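Local coordinates for protein transcription termination factor FttA (Pyrococcus horikoshii, PDB 3AF6) that probably terminates transcription by cutting nascent RNA, acting as a zinc-dependent endonuclease and 5'-3' exonuclease of the metallo-beta-lactamase superfamily, at residues L148-I153 and T466-A471; L386-M391 and P611-T616; E599-V604 and R633-S638. One frame throughout, in Å; residues are numbered along the deposited sequence.

Overall arrangement
Contact 1 and the pair formed by contacts 2 and 3 lie on opposite sides of the centre of the chain. Contact 1 joins the KH region to the beta-CASP region, about 36 Å from contact 2 and 38 Å from contact 3 (centre to centre). Contacts 2 and 3, centres 10 Å apart, adjoin in the metallo-beta-lactamase domain, the helices of contact 3 covering one sheet face of contact 2: I614 CD1 packs on V604 CG1 at 3.5 Å, and I614 N probably donates to S638 O (2.8 Å). Neither contact 1 nor contact 2 supplies a zinc ligand; the V390 side chain is about 8 Å from that of the ligand H618 and 12 Å from a zinc ion, the I468 side chain about 12 Å from that of H258.

Contact 1 (L148-I153 and T466-A471); sequences LQSQTI and TAIHTA
L148 lays its side chain across A467 and T470 on one flank of helix 462-471. Its CB meets A467 CB at 3.6 Å, and with CG anti to the carbonyl carbon (chi1 -57°) the branch runs on until CD1 lies 3.5 Å from A467 CA and 3.6 Å from T470 CG2, the L148 and T470 side chains crossing at about a right angle. The hydroxyl of T470 is turned back to its own helix, where OG1 donates to A467 O. Q149 points its side chain away and contributes its carbonyl, O resting 3.7 Å from A467 CB. S150 is the N-cap of helix 151-161: OG, anti to its backbone N (chi1 160°), accepts from I153 N at 2.9 Å in an almost straight bond (171°). The same OG packs against I468 CG1 and is also hydrogen-bonded to E464 OE2, which binds T152 OG1 as well; the E464 carboxylate, reaching over from helix 462-471 to the N-terminus of helix 151-161, would probably be favoured by that helix's dipole. T152 CB lies 4.0 Å from I468 CD1. I153 CD1 finishes the row against A471 CB at 3.5 Å. F492 and helix 435-447 flank T466. Helix 282-301 meets T152 through V289 and L290 and I153 through D286, so the start of helix 151-161 is wedged between helices 462-471 and 282-301.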
loop_
_atom_site.group_PDB
_atom_site.type_symbol
_atom_site.label_atom_id
_atom_site.label_comp_id
_atom_site.label_asym_id
_atom_site.label_seq_id
_atom_site.Cartn_x
_atom_site.Cartn_y
_atom_site.Cartn_z
ATOM N N LEU A 148 5.387 -14.240 11.795
ATOM C CA LEU A 148 6.578 -13.969 11.008
ATOM C C LEU A 148 7.191 -12.655 11.434
ATOM O O LEU A 148 6.481 -11.720 11.800
ATOM C CB LEU A 148 6.219 -13.903 9.526
ATOM C CG LEU A 148 5.550 -15.156 8.966
ATOM C CD1 LEU A 148 4.980 -14.875 7.588
ATOM C CD2 LEU A 148 6.566 -16.282 8.920
ATOM N N GLN A 149 8.515 -12.590 11.393
ATOM C CA GLN A 149 9.222 -11.376 11.753
ATOM C C GLN A 149 9.609 -10.677 10.454
ATOM O O GLN A 149 10.012 -11.331 9.487
ATOM C CB GLN A 149 10.456 -11.717 12.583
ATOM C CG GLN A 149 11.371 -12.750 11.943
ATOM C CD GLN A 149 12.447 -13.250 12.898
ATOM O OE1 GLN A 149 12.161 -13.983 13.848
ATOM N NE2 GLN A 149 13.691 -12.847 12.653
ATOM N N SER A 150 9.467 -9.353 10.436
ATOM C CA SER A 150 9.764 -8.545 9.257
ATOM C C SER A 150 10.902 -7.552 9.437
ATOM O O SER A 150 10.825 -6.652 10.275
ATOM C CB SER A 150 8.505 -7.778 8.829
ATOM O OG SER A 150 8.821 -6.656 8.014
ATOM N N GLN A 151 11.952 -7.709 8.640
ATOM C CA GLN A 151 13.083 -6.792 8.700
ATOM C C GLN A 151 12.532 -5.396 8.459
ATOM O O GLN A 151 12.893 -4.435 9.144
ATOM C CB GLN A 151 14.111 -7.124 7.606
ATOM C CG GLN A 151 15.102 -8.236 7.952
ATOM C CD GLN A 151 15.164 -9.347 6.897
ATOM O OE1 GLN A 151 14.385 -10.312 6.938
ATOM N NE2 GLN A 151 16.088 -9.212 5.946
ATOM N N THR A 152 11.632 -5.309 7.482
ATOM C CA THR A 152 11.011 -4.053 7.092
ATOM C C THR A 152 10.313 -3.327 8.227
ATOM O O THR A 152 10.568 -2.149 8.454
ATOM C CB THR A 152 9.991 -4.269 5.975
ATOM O OG1 THR A 152 10.538 -5.159 5.002
ATOM C CG2 THR A 152 9.661 -2.948 5.301
ATOM N N ILE A 153 9.422 -4.018 8.928
ATOM C CA ILE A 153 8.692 -3.397 10.029
ATOM C C ILE A 153 9.641 -2.978 11.145
ATOM O O ILE A 153 9.482 -1.913 11.747
ATOM C CB ILE A 153 7.625 -4.359 10.592
ATOM C CG1 ILE A 153 6.490 -4.507 9.569
ATOM C CG2 ILE A 153 7.123 -3.855 11.935
ATOM C CD1 ILE A 153 5.544 -5.640 9.842
ATOM N N THR A 466 5.315 -11.591 2.709
ATOM C CA THR A 466 4.350 -12.441 3.387
ATOM C C THR A 466 4.391 -12.171 4.886
ATOM O O THR A 466 3.382 -12.297 5.568
ATOM C CB THR A 466 4.625 -13.932 3.134
ATOM O OG1 THR A 466 4.630 -14.188 1.723
ATOM C CG2 THR A 466 3.549 -14.784 3.789
ATOM N N ALA A 467 5.551 -11.784 5.401
ATOM C CA ALA A 467 5.645 -11.511 6.832
ATOM C C ALA A 467 4.769 -10.317 7.175
ATOM O O ALA A 467 4.036 -10.328 8.161
ATOM C CB ALA A 467 7.112 -11.230 7.247
ATOM N N ILE A 468 4.844 -9.289 6.344
ATOM C CA ILE A 468 4.077 -8.074 6.565
ATOM C C ILE A 468 2.576 -8.359 6.598
ATOM O O ILE A 468 1.838 -7.751 7.377
ATOM C CB ILE A 468 4.448 -7.031 5.492
ATOM C CG1 ILE A 468 5.946 -6.710 5.642
ATOM C CG2 ILE A 468 3.591 -5.787 5.628
ATOM C CD1 ILE A 468 6.525 -5.714 4.646
ATOM N N HIS A 469 2.129 -9.291 5.768
ATOM C CA HIS A 469 0.722 -9.651 5.751
ATOM C C HIS A 469 0.286 -10.116 7.145
ATOM O O HIS A 469 -0.704 -9.628 7.698
ATOM C CB HIS A 469 0.466 -10.775 4.736
ATOM C CG HIS A 469 0.377 -10.301 3.317
ATOM N ND1 HIS A 469 1.442 -9.735 2.648
ATOM C CD2 HIS A 469 -0.664 -10.282 2.449
ATOM C CE1 HIS A 469 1.060 -9.386 1.432
ATOM N NE2 HIS A 469 -0.213 -9.705 1.286
ATOM N N THR A 470 1.046 -11.052 7.711
ATOM C CA THR A 470 0.730 -11.605 9.021
ATOM C C THR A 470 0.813 -10.603 10.163
ATOM O O THR A 470 0.385 -10.908 11.272
ATOM C CB THR A 470 1.629 -12.805 9.359
ATOM O OG1 THR A 470 2.960 -12.350 9.627
ATOM C CG2 THR A 470 1.647 -13.797 8.195
ATOM N N ALA A 471 1.344 -9.415 9.899
ATOM C CA ALA A 471 1.442 -8.379 10.925
ATOM C C ALA A 471 0.203 -7.493 10.866
ATOM O O ALA A 471 -0.034 -6.678 11.766
ATOM C CB ALA A 471 2.686 -7.534 10.709
#

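Contact 2 (L386-M391 and P611-T616); sequences LETLVM and PERIIT
P611 meets L386 and L389 before the two chains settle into a parallel strand pair: its ring CB lies 4.2 Å from L386 CG, and its CA-H faces L386 O. E612 N and R613 N then converge on one acceptor, E387 O. The bond from E612 is bent (N-H...O 137°), its donor tilted out of the carbonyl plane, whereas R613 N to E387 O, 3.2 Å, is straighter and lies nearly along the C=O axis. The side chains of E612 and E387 run side by side in the same direction, E612 OE1 touching E387 CG at 3.6 Å. Their like charges would disfavour one another, which the salt bridge of E387 OE1 to R385 probably offsets. R613, with CG between the backbone N and carbonyl carbon (chi1 67°), lies alongside T388, its CG 3.7 Å from T388 OG1; that hydroxyl is bonded to H360 NE2. R613 O accepts from L389 N. I614 turns to the other face, where its CG1 leans on L389 CB and its CG2 meets M391 SD at 3.8 Å. I615 returns to the side of R613 and is tied to the neighbouring strand twice: its N donates to L389 O (2.8 Å), and its O accepts from M391 N (2.9 Å). T616 pairs with M391, and its OG1 bonds to C624 O. Strand 360-364 flanks strand 388-392 on its other edge, and helices 597-606 and 621-635 cover the face bearing L389, I614 and M391. This is the seam of the metallo-beta-lactamase fold of beta-CASP nucleases, in which the strand following the beta-CASP insertion rejoins the N-terminal part of the domain; strand 613-617 leads directly to the zinc ligand H618.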
loop_
_atom_site.group_PDB
_atom_site.type_symbol
_atom_site.label_atom_id
_atom_site.label_comp_id
_atom_site.label_asym_id
_atom_site.label_seq_id
_atom_site.Cartn_x
_atom_site.Cartn_y
_atom_site.Cartn_z
ATOM N N LEU A 386 -20.714 11.414 -3.271
ATOM C CA LEU A 386 -19.871 11.057 -4.397
ATOM C C LEU A 386 -20.319 11.645 -5.715
ATOM O O LEU A 386 -21.158 11.056 -6.389
ATOM C CB LEU A 386 -19.812 9.532 -4.543
ATOM C CG LEU A 386 -18.966 8.975 -5.699
ATOM C CD1 LEU A 386 -17.524 9.465 -5.579
ATOM C CD2 LEU A 386 -19.011 7.453 -5.677
ATOM N N GLU A 387 -19.752 12.787 -6.098
ATOM C CA GLU A 387 -20.107 13.407 -7.372
ATOM C C GLU A 387 -19.244 12.902 -8.518
ATOM O O GLU A 387 -19.759 12.642 -9.605
ATOM C CB GLU A 387 -19.985 14.928 -7.306
ATOM C CG GLU A 387 -21.130 15.606 -6.592
ATOM C CD GLU A 387 -21.158 15.300 -5.113
ATOM O OE1 GLU A 387 -22.264 15.021 -4.598
ATOM O OE2 GLU A 387 -20.085 15.348 -4.466
ATOM N N THR A 388 -17.938 12.756 -8.274
ATOM C CA THR A 388 -17.008 12.299 -9.310
ATOM C C THR A 388 -16.215 11.024 -8.955
ATOM O O THR A 388 -15.555 10.942 -7.905
ATOM C CB THR A 388 -15.979 13.411 -9.671
ATOM O OG1 THR A 388 -16.667 14.606 -10.049
ATOM C CG2 THR A 388 -15.082 12.965 -10.831
ATOM N N LEU A 389 -16.261 10.049 -9.860
ATOM C CA LEU A 389 -15.547 8.798 -9.664
ATOM C C LEU A 389 -14.454 8.576 -10.708
ATOM O O LEU A 389 -14.730 8.529 -11.904
ATOM C CB LEU A 389 -16.514 7.613 -9.707
ATOM C CG LEU A 389 -15.815 6.258 -9.526
ATOM C CD1 LEU A 389 -15.152 6.246 -8.159
ATOM C CD2 LEU A 389 -16.805 5.099 -9.651
ATOM N N VAL A 390 -13.214 8.441 -10.251
ATOM C CA VAL A 390 -12.095 8.185 -11.163
ATOM C C VAL A 390 -11.819 6.711 -10.932
ATOM O O VAL A 390 -11.489 6.333 -9.812
ATOM C CB VAL A 390 -10.823 9.001 -10.779
ATOM C CG1 VAL A 390 -9.728 8.760 -11.797
ATOM C CG2 VAL A 390 -11.153 10.483 -10.682
ATOM N N MET A 391 -11.959 5.887 -11.970
ATOM C CA MET A 391 -11.758 4.448 -11.815
ATOM C C MET A 391 -10.765 3.834 -12.798
ATOM O O MET A 391 -10.559 4.356 -13.889
ATOM C CB MET A 391 -13.110 3.720 -11.927
ATOM C CG MET A 391 -13.725 3.721 -13.330
ATOM S SD MET A 391 -15.398 2.996 -13.418
ATOM C CE MET A 391 -15.123 1.362 -12.748
ATOM N N PRO A 611 -22.615 8.608 -9.025
ATOM C CA PRO A 611 -21.848 9.799 -9.411
ATOM C C PRO A 611 -22.380 10.593 -10.615
ATOM O O PRO A 611 -23.063 10.052 -11.482
ATOM C CB PRO A 611 -20.454 9.228 -9.666
ATOM C CG PRO A 611 -20.775 7.887 -10.267
ATOM C CD PRO A 611 -21.868 7.375 -9.338
ATOM N N GLU A 612 -22.060 11.885 -10.654
ATOM C CA GLU A 612 -22.486 12.747 -11.755
ATOM C C GLU A 612 -21.631 12.450 -12.972
ATOM O O GLU A 612 -22.115 12.490 -14.097
ATOM C CB GLU A 612 -22.325 14.227 -11.401
ATOM C CG GLU A 612 -23.224 14.720 -10.296
ATOM C CD GLU A 612 -22.813 16.099 -9.796
ATOM O OE1 GLU A 612 -23.555 16.667 -8.961
ATOM O OE2 GLU A 612 -21.749 16.606 -10.233
ATOM N N ARG A 613 -20.351 12.173 -12.744
ATOM C CA ARG A 613 -19.458 11.866 -13.844
ATOM C C ARG A 613 -18.402 10.848 -13.440
ATOM O O ARG A 613 -17.924 10.830 -12.302
ATOM C CB ARG A 613 -18.797 13.147 -14.383
ATOM C CG ARG A 613 -17.817 13.841 -13.441
ATOM C CD ARG A 613 -17.970 15.375 -13.469
ATOM N NE ARG A 613 -17.046 16.075 -14.372
ATOM C CZ ARG A 613 -17.078 16.027 -15.704
ATOM N NH1 ARG A 613 -17.993 15.304 -16.340
ATOM N NH2 ARG A 613 -16.193 16.716 -16.412
ATOM N N ILE A 614 -18.061 9.981 -14.381
ATOM C CA ILE A 614 -17.047 8.970 -14.150
ATOM C C ILE A 614 -15.879 9.198 -15.116
ATOM O O ILE A 614 -16.073 9.476 -16.295
ATOM C CB ILE A 614 -17.636 7.555 -14.332
ATOM C CG1 ILE A 614 -18.662 7.291 -13.222
ATOM C CG2 ILE A 614 -16.525 6.509 -14.316
ATOM C CD1 ILE A 614 -19.422 5.959 -13.359
ATOM N N ILE A 615 -14.666 9.113 -14.598
ATOM C CA ILE A 615 -13.481 9.308 -15.417
ATOM C C ILE A 615 -12.684 8.009 -15.392
ATOM O O ILE A 615 -12.200 7.583 -14.343
ATOM C CB ILE A 615 -12.624 10.482 -14.870
ATOM C CG1 ILE A 615 -13.462 11.767 -14.869
ATOM C CG2 ILE A 615 -11.382 10.673 -15.717
ATOM C CD1 ILE A 615 -12.804 12.932 -14.156
ATOM N N THR A 616 -12.577 7.367 -16.549
ATOM C CA THR A 616 -11.850 6.117 -16.650
ATOM C C THR A 616 -10.374 6.347 -16.964
ATOM O O THR A 616 -10.020 7.111 -17.868
ATOM C CB THR A 616 -12.463 5.226 -17.728
ATOM O OG1 THR A 616 -12.437 5.916 -18.978
ATOM C CG2 THR A 616 -13.897 4.887 -17.372
#

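Contact 3 (E599-V604 and R633-S638); sequences ELMNYV and RKFGIS
Two helices lying on the same face of a beta sheet in the C-terminal part of the metallo-beta-lactamase domain meet here, M601 and V604 of helix 597-606 facing K634 and F635 at the end of helix 621-635. The contact is carried mainly by apolar side chains, the nearest CA atoms, those of V604 and F635, being 8.4 Å apart. M601 is bent at both its second and third torsions (chi2 -66°, chi3 -79°), which brings its methyl CE into the corner between the two residues: 3.7 Å from K634 CD and 3.9 Å from F635 CE2. K634 is fully extended and touches M601 CE with its aliphatic CB and CD, while its CG stands over the centre of one face of the F635 ring. The CD2-CE2 side of the F635 ring is turned to helix 597-606. V604 CG1 approaches F635 CD2 obliquely at 3.7 Å, and the tip, F635 CZ, reaches M601 O at 3.6 Å. Beyond F635 the chain leaves the helix at G636, whose phi is positive (73°), and turns back so that I637 CD1 comes to 4.0 Å from V604 CG1. V604 CG1 thus touches both F635 and I637. I631 of helix 621-635 adds to the packing around M601 and V604, and R610 bonds F635 O. With strand 613-617 before it and the parallel strand 638-640 after it, helix 621-635 is the crossover of a beta-alpha-beta unit, and the contact packs the end of that crossover against helix 597-606 in the outer helical layer of the metallo-beta-lactamase sandwich.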
loop_
_atom_site.group_PDB
_atom_site.type_symbol
_atom_site.label_atom_id
_atom_site.label_comp_id
_atom_site.label_asym_id
_atom_site.label_seq_id
_atom_site.Cartn_x
_atom_site.Cartn_y
_atom_site.Cartn_z
ATOM N N GLU A 599 -16.910 -6.979 -13.693
ATOM C CA GLU A 599 -16.787 -6.410 -12.358
ATOM C C GLU A 599 -16.779 -4.894 -12.383
ATOM O O GLU A 599 -17.389 -4.252 -11.523
ATOM C CB GLU A 599 -15.501 -6.882 -11.672
ATOM C CG GLU A 599 -15.410 -8.352 -11.416
ATOM C CD GLU A 599 -14.157 -8.707 -10.645
ATOM O OE1 GLU A 599 -13.979 -8.183 -9.516
ATOM O OE2 GLU A 599 -13.351 -9.510 -11.167
ATOM N N LEU A 600 -16.066 -4.317 -13.348
ATOM C CA LEU A 600 -15.995 -2.868 -13.436
ATOM C C LEU A 600 -17.386 -2.302 -13.701
ATOM O O LEU A 600 -17.823 -1.379 -13.022
ATOM C CB LEU A 600 -15.015 -2.434 -14.535
ATOM C CG LEU A 600 -13.519 -2.778 -14.371
ATOM C CD1 LEU A 600 -12.809 -2.482 -15.682
ATOM C CD2 LEU A 600 -12.877 -1.998 -13.224
ATOM N N MET A 601 -18.094 -2.863 -14.674
ATOM C CA MET A 601 -19.425 -2.369 -14.977
ATOM C C MET A 601 -20.298 -2.531 -13.747
ATOM O O MET A 601 -21.034 -1.614 -13.363
ATOM C CB MET A 601 -20.034 -3.129 -16.155
ATOM C CG MET A 601 -19.382 -2.847 -17.515
ATOM S SD MET A 601 -19.579 -1.140 -18.168
ATOM C CE MET A 601 -21.254 -1.182 -18.809
ATOM N N ASN A 602 -20.195 -3.689 -13.108
ATOM C CA ASN A 602 -20.998 -3.963 -11.924
ATOM C C ASN A 602 -20.670 -3.021 -10.772
ATOM O O ASN A 602 -21.519 -2.748 -9.929
ATOM C CB ASN A 602 -20.811 -5.417 -11.483
ATOM C CG ASN A 602 -21.619 -5.757 -10.248
ATOM O OD1 ASN A 602 -21.096 -6.326 -9.292
ATOM N ND2 ASN A 602 -22.898 -5.410 -10.258
ATOM N N TYR A 603 -19.441 -2.520 -10.728
ATOM C CA TYR A 603 -19.063 -1.597 -9.663
ATOM C C TYR A 603 -19.796 -0.280 -9.872
ATOM O O TYR A 603 -20.168 0.399 -8.912
ATOM C CB TYR A 603 -17.551 -1.326 -9.659
ATOM C CG TYR A 603 -17.118 -0.447 -8.504
ATOM C CD1 TYR A 603 -17.009 -0.967 -7.209
ATOM C CD2 TYR A 603 -16.933 0.924 -8.679
ATOM C CE1 TYR A 603 -16.734 -0.139 -6.112
ATOM C CE2 TYR A 603 -16.664 1.756 -7.600
ATOM C CZ TYR A 603 -16.566 1.218 -6.320
ATOM O OH TYR A 603 -16.310 2.041 -5.249
ATOM N N VAL A 604 -19.993 0.085 -11.135
ATOM C CA VAL A 604 -20.674 1.330 -11.448
ATOM C C VAL A 604 -22.127 1.178 -11.036
ATOM O O VAL A 604 -22.684 2.040 -10.352
ATOM C CB VAL A 604 -20.585 1.660 -12.958
ATOM C CG1 VAL A 604 -21.258 2.998 -13.241
ATOM C CG2 VAL A 604 -19.122 1.704 -13.392
ATOM N N ARG A 633 -23.361 4.541 -22.254
ATOM C CA ARG A 633 -24.409 3.906 -23.023
ATOM C C ARG A 633 -25.344 3.056 -22.167
ATOM O O ARG A 633 -26.548 3.031 -22.404
ATOM C CB ARG A 633 -23.766 3.061 -24.120
ATOM C CG ARG A 633 -24.698 2.586 -25.210
ATOM C CD ARG A 633 -23.892 2.343 -26.475
ATOM N NE ARG A 633 -22.695 1.560 -26.180
ATOM C CZ ARG A 633 -21.572 1.611 -26.889
ATOM N NH1 ARG A 633 -21.489 2.414 -27.944
ATOM N NH2 ARG A 633 -20.527 0.867 -26.534
ATOM N N LYS A 634 -24.800 2.378 -21.159
ATOM C CA LYS A 634 -25.622 1.523 -20.311
ATOM C C LYS A 634 -26.219 2.187 -19.087
ATOM O O LYS A 634 -27.262 1.753 -18.601
ATOM C CB LYS A 634 -24.831 0.298 -19.855
ATOM C CG LYS A 634 -25.643 -0.646 -18.980
ATOM C CD LYS A 634 -24.880 -1.909 -18.701
ATOM C CE LYS A 634 -25.690 -2.894 -17.896
ATOM N NZ LYS A 634 -24.880 -4.127 -17.678
ATOM N N PHE A 635 -25.580 3.237 -18.585
ATOM C CA PHE A 635 -26.094 3.900 -17.394
ATOM C C PHE A 635 -26.496 5.340 -17.651
ATOM O O PHE A 635 -27.203 5.955 -16.845
ATOM C CB PHE A 635 -25.045 3.858 -16.283
ATOM C CG PHE A 635 -24.604 2.469 -15.914
ATOM C CD1 PHE A 635 -25.476 1.590 -15.289
ATOM C CD2 PHE A 635 -23.310 2.035 -16.200
ATOM C CE1 PHE A 635 -25.069 0.298 -14.950
ATOM C CE2 PHE A 635 -22.898 0.740 -15.863
ATOM C CZ PHE A 635 -23.781 -0.125 -15.238
ATOM N N GLY A 636 -26.045 5.883 -18.775
ATOM C CA GLY A 636 -26.369 7.260 -19.089
ATOM C C GLY A 636 -25.597 8.236 -18.221
ATOM O O GLY A 636 -25.973 9.402 -18.119
ATOM N N ILE A 637 -24.522 7.771 -17.592
ATOM C CA ILE A 637 -23.702 8.630 -16.749
ATOM C C ILE A 637 -22.630 9.343 -17.598
ATOM O O ILE A 637 -22.044 8.735 -18.504
ATOM C CB ILE A 637 -23.005 7.791 -15.648
ATOM C CG1 ILE A 637 -24.061 7.149 -14.746
ATOM C CG2 ILE A 637 -22.058 8.660 -14.829
ATOM C CD1 ILE A 637 -23.494 6.227 -13.675
ATOM N N SER A 638 -22.382 10.625 -17.321
ATOM C CA SER A 638 -21.356 11.367 -18.055
ATOM C C SER A 638 -20.005 10.723 -17.815
ATOM O O SER A 638 -19.565 10.605 -16.668
ATOM C CB SER A 638 -21.266 12.816 -17.587
ATOM O OG SER A 638 -22.294 13.610 -18.144
#